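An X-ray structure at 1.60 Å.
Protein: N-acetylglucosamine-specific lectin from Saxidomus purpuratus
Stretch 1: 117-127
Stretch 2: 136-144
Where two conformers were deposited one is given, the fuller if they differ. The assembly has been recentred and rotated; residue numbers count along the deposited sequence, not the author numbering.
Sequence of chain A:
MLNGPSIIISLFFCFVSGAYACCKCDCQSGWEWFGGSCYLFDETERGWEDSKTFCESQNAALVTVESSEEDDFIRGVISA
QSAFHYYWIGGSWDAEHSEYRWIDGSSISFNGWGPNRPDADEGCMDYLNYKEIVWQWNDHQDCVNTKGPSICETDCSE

Stretch 1 117-127: RPDADEGCMDY
Stretch 2 136-144: QWNDHQDCV

The carboxylate of Asp-139 (chi1 57°, p) gathers the loop that follows a cis peptide bond before Pro-118: Asp-119 N donates to Asp-139 OD1 (2.8 Å) and Ala-120 N to Asp-139 OD2 (3.0 Å), while Gln-141 NE2, from its own stretch, adds a bond to Asp-139 OD2 (2.8 Å). Gln-141 (chi1 -88°, chi2 70°, chi3 38°) also donates from NE2 to Asp-121 O (3.1 Å), so one amide ties the carboxylate to the loop. Strands 124-127 and 136-140 run antiparallel, axes at 145° and 4.6 Å apart at closest approach. Cys-124 and His-140 form one hydrogen-bonded pair (N to O 2.9 Å in both directions), Asp-126 and Asn-138 the next (N to O 3.1 Å both ways); Met-125 and Asp-139 form the non-hydrogen-bonded pair between them, CA to CA 4.8 Å, side chains on one face, and Tyr-127 with Trp-137 the next, CA to CA 4.5 Å. Gly-123 lies where a CB would clash with Gln-141 NE2 and His-140 O. Beyond the strand, Cys-143 (chi1 -65°) reaches back to Cys-124 (chi1 -63°), closing a disulfide, SG to SG 2.0 Å, chi3 120°. Extended Asn-138 (t) accepts at OD1 from Arg-117 NE (2.7 Å), near the guanidinium plane. At the strand end away from the disulfide, Trp-137 (chi1 -45°, m; chi2 -33°) turns its edge to the face of the Tyr-127 ring (chi1 -85°, m; chi2 -90°), centroids of that ring and the Trp-137 five-membered ring 4.6 Å apart, planes at 85°, and CE of Met-125 (rotamer m, t, p) packs 3.4 Å from Trp-137 CE3.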

# COMPACT_ATOMS: atom_id res chain seq x y z
N ARG A 117 28.65 4.23 -2.32
CA ARG A 117 27.74 5.11 -3.07
C ARG A 117 26.93 5.92 -2.05
O ARG A 117 26.52 5.43 -1.00
CB ARG A 117 26.83 4.27 -3.98
CG ARG A 117 27.52 3.55 -5.13
CD ARG A 117 28.39 4.42 -5.99
NE ARG A 117 28.93 3.72 -7.13
CZ ARG A 117 30.07 3.04 -7.09
NH1 ARG A 117 30.80 3.06 -5.99
NH2 ARG A 117 30.52 2.42 -8.17
N PRO A 118 26.66 7.20 -2.38
CA PRO A 118 27.06 7.80 -3.62
C PRO A 118 28.57 8.09 -3.80
O PRO A 118 29.25 8.51 -2.87
CB PRO A 118 26.31 9.14 -3.60
CG PRO A 118 26.15 9.44 -2.12
CD PRO A 118 25.99 8.08 -1.45
N ASP A 119 29.08 7.87 -4.99
CA ASP A 119 30.47 8.11 -5.24
C ASP A 119 30.77 9.62 -5.32
O ASP A 119 31.88 10.09 -4.99
CB ASP A 119 30.88 7.44 -6.54
CG ASP A 119 32.34 7.72 -6.84
OD1 ASP A 119 33.17 7.25 -6.05
OD2 ASP A 119 32.61 8.43 -7.83
N ALA A 120 29.81 10.41 -5.80
CA ALA A 120 30.05 11.85 -6.11
C ALA A 120 28.74 12.65 -5.91
O ALA A 120 27.65 12.10 -5.84
CB ALA A 120 30.57 12.01 -7.51
N ASP A 121 28.90 13.96 -5.71
CA ASP A 121 27.77 14.87 -5.58
C ASP A 121 27.16 15.11 -6.96
O ASP A 121 27.71 14.73 -7.97
CB ASP A 121 28.23 16.20 -4.96
CG ASP A 121 28.84 16.13 -3.57
OD1 ASP A 121 28.67 15.11 -2.87
OD2 ASP A 121 29.47 17.14 -3.17
N GLU A 122 26.01 15.83 -6.97
CA GLU A 122 25.51 16.53 -8.15
C GLU A 122 24.98 15.53 -9.19
O GLU A 122 24.95 15.81 -10.36
CB GLU A 122 26.58 17.43 -8.76
CG GLU A 122 27.07 18.45 -7.74
CD GLU A 122 27.74 19.68 -8.32
OE1 GLU A 122 28.13 19.65 -9.51
OE2 GLU A 122 27.80 20.68 -7.58
N GLY A 123 24.49 14.41 -8.70
CA GLY A 123 23.97 13.42 -9.63
C GLY A 123 22.48 13.15 -9.49
O GLY A 123 21.76 13.78 -8.71
N CYS A 124 22.03 12.17 -10.29
CA CYS A 124 20.68 11.62 -10.15
C CYS A 124 20.78 10.13 -9.86
O CYS A 124 21.80 9.54 -10.16
CB CYS A 124 19.88 11.87 -11.41
SG CYS A 124 19.67 13.64 -11.72
N MET A 125 19.72 9.56 -9.30
CA MET A 125 19.80 8.20 -8.78
C MET A 125 19.11 7.19 -9.70
O MET A 125 18.10 7.46 -10.35
CB MET A 125 19.21 8.10 -7.38
CG MET A 125 19.89 9.03 -6.34
SD MET A 125 19.09 9.20 -4.79
CE MET A 125 19.11 7.48 -4.25
N ASP A 126 19.68 5.99 -9.66
CA ASP A 126 19.10 4.80 -10.27
C ASP A 126 19.18 3.62 -9.30
O ASP A 126 19.83 3.69 -8.28
CB ASP A 126 19.76 4.52 -11.62
CG ASP A 126 21.24 4.19 -11.62
OD1 ASP A 126 21.75 3.83 -10.57
OD2 ASP A 126 21.81 4.24 -12.73
N TYR A 127 18.42 2.56 -9.60
CA TYR A 127 18.78 1.17 -9.20
C TYR A 127 19.74 0.70 -10.27
O TYR A 127 19.45 0.83 -11.44
CB TYR A 127 17.56 0.25 -9.15
CG TYR A 127 16.81 0.30 -7.86
CD1 TYR A 127 17.09 -0.53 -6.78
CD2 TYR A 127 15.76 1.20 -7.69
CE1 TYR A 127 16.38 -0.47 -5.59
CE2 TYR A 127 15.08 1.32 -6.50
CZ TYR A 127 15.37 0.48 -5.43
OH TYR A 127 14.69 0.60 -4.25
N GLN A 136 20.80 -1.99 -6.25
CA GLN A 136 20.89 -0.99 -5.19
C GLN A 136 21.10 0.36 -5.88
O GLN A 136 21.41 0.44 -7.10
CB GLN A 136 22.03 -1.35 -4.23
CG GLN A 136 21.74 -2.57 -3.38
CD GLN A 136 23.01 -3.05 -2.71
OE1 GLN A 136 24.01 -3.35 -3.35
NE2 GLN A 136 22.96 -3.04 -1.41
N TRP A 137 21.07 1.43 -5.10
CA TRP A 137 21.13 2.76 -5.73
C TRP A 137 22.56 3.17 -6.11
O TRP A 137 23.51 2.82 -5.40
CB TRP A 137 20.48 3.83 -4.84
CG TRP A 137 19.18 3.50 -4.23
CD1 TRP A 137 18.19 2.72 -4.74
CD2 TRP A 137 18.69 4.03 -3.00
NE1 TRP A 137 17.15 2.68 -3.88
CE2 TRP A 137 17.43 3.47 -2.79
CE3 TRP A 137 19.21 4.88 -2.02
CZ2 TRP A 137 16.65 3.74 -1.68
CZ3 TRP A 137 18.46 5.10 -0.89
CH2 TRP A 137 17.19 4.60 -0.74
N ASN A 138 22.72 3.85 -7.26
CA ASN A 138 23.96 4.42 -7.74
C ASN A 138 23.67 5.87 -8.18
O ASN A 138 22.52 6.20 -8.56
CB ASN A 138 24.52 3.72 -8.97
CG ASN A 138 25.88 4.22 -9.36
OD1 ASN A 138 26.68 4.45 -8.46
ND2 ASN A 138 26.14 4.40 -10.65
N ASP A 139 24.68 6.74 -8.08
CA ASP A 139 24.61 8.15 -8.51
C ASP A 139 25.28 8.30 -9.87
O ASP A 139 26.44 7.89 -10.05
CB ASP A 139 25.32 9.05 -7.49
CG ASP A 139 26.78 8.67 -7.27
OD1 ASP A 139 27.01 7.55 -6.78
OD2 ASP A 139 27.67 9.45 -7.71
N HIS A 140 24.59 8.91 -10.84
CA HIS A 140 25.07 9.13 -12.16
C HIS A 140 25.07 10.65 -12.39
O HIS A 140 24.08 11.31 -12.09
CB HIS A 140 24.20 8.43 -13.23
CG HIS A 140 24.73 8.55 -14.62
ND1 HIS A 140 25.86 7.85 -15.03
CD2 HIS A 140 24.27 9.19 -15.73
CE1 HIS A 140 26.07 8.07 -16.31
NE2 HIS A 140 25.13 8.91 -16.76
N GLN A 141 26.16 11.18 -12.94
CA GLN A 141 26.31 12.64 -12.96
C GLN A 141 25.74 13.27 -14.25
O GLN A 141 25.75 14.50 -14.39
CB GLN A 141 27.78 12.95 -12.64
CG GLN A 141 28.02 13.08 -11.14
CD GLN A 141 27.92 11.79 -10.36
OE1 GLN A 141 28.34 10.74 -10.82
NE2 GLN A 141 27.43 11.86 -9.14
N ASP A 142 25.20 12.50 -15.18
CA ASP A 142 24.54 13.06 -16.32
C ASP A 142 23.03 12.81 -16.24
O ASP A 142 22.55 11.74 -16.59
CB ASP A 142 25.08 12.49 -17.62
CG ASP A 142 24.28 12.91 -18.84
OD1 ASP A 142 23.55 13.96 -18.77
OD2 ASP A 142 24.37 12.17 -19.83
N CYS A 143 22.32 13.85 -15.81
CA CYS A 143 20.86 13.75 -15.54
C CYS A 143 20.05 14.09 -16.78
O CYS A 143 18.80 14.14 -16.69
CB CYS A 143 20.50 14.63 -14.35
SG CYS A 143 21.30 14.02 -12.85
N VAL A 144 20.70 14.29 -17.93
CA VAL A 144 20.04 14.73 -19.12
C VAL A 144 20.15 13.69 -20.24
O VAL A 144 19.17 13.34 -20.86
CB VAL A 144 20.54 16.12 -19.54
CG1 VAL A 144 19.81 16.61 -20.77
CG2 VAL A 144 20.39 17.13 -18.41
O HOH W 1 31.08 9.26 -9.88
O HOH W 2 27.05 16.40 -12.03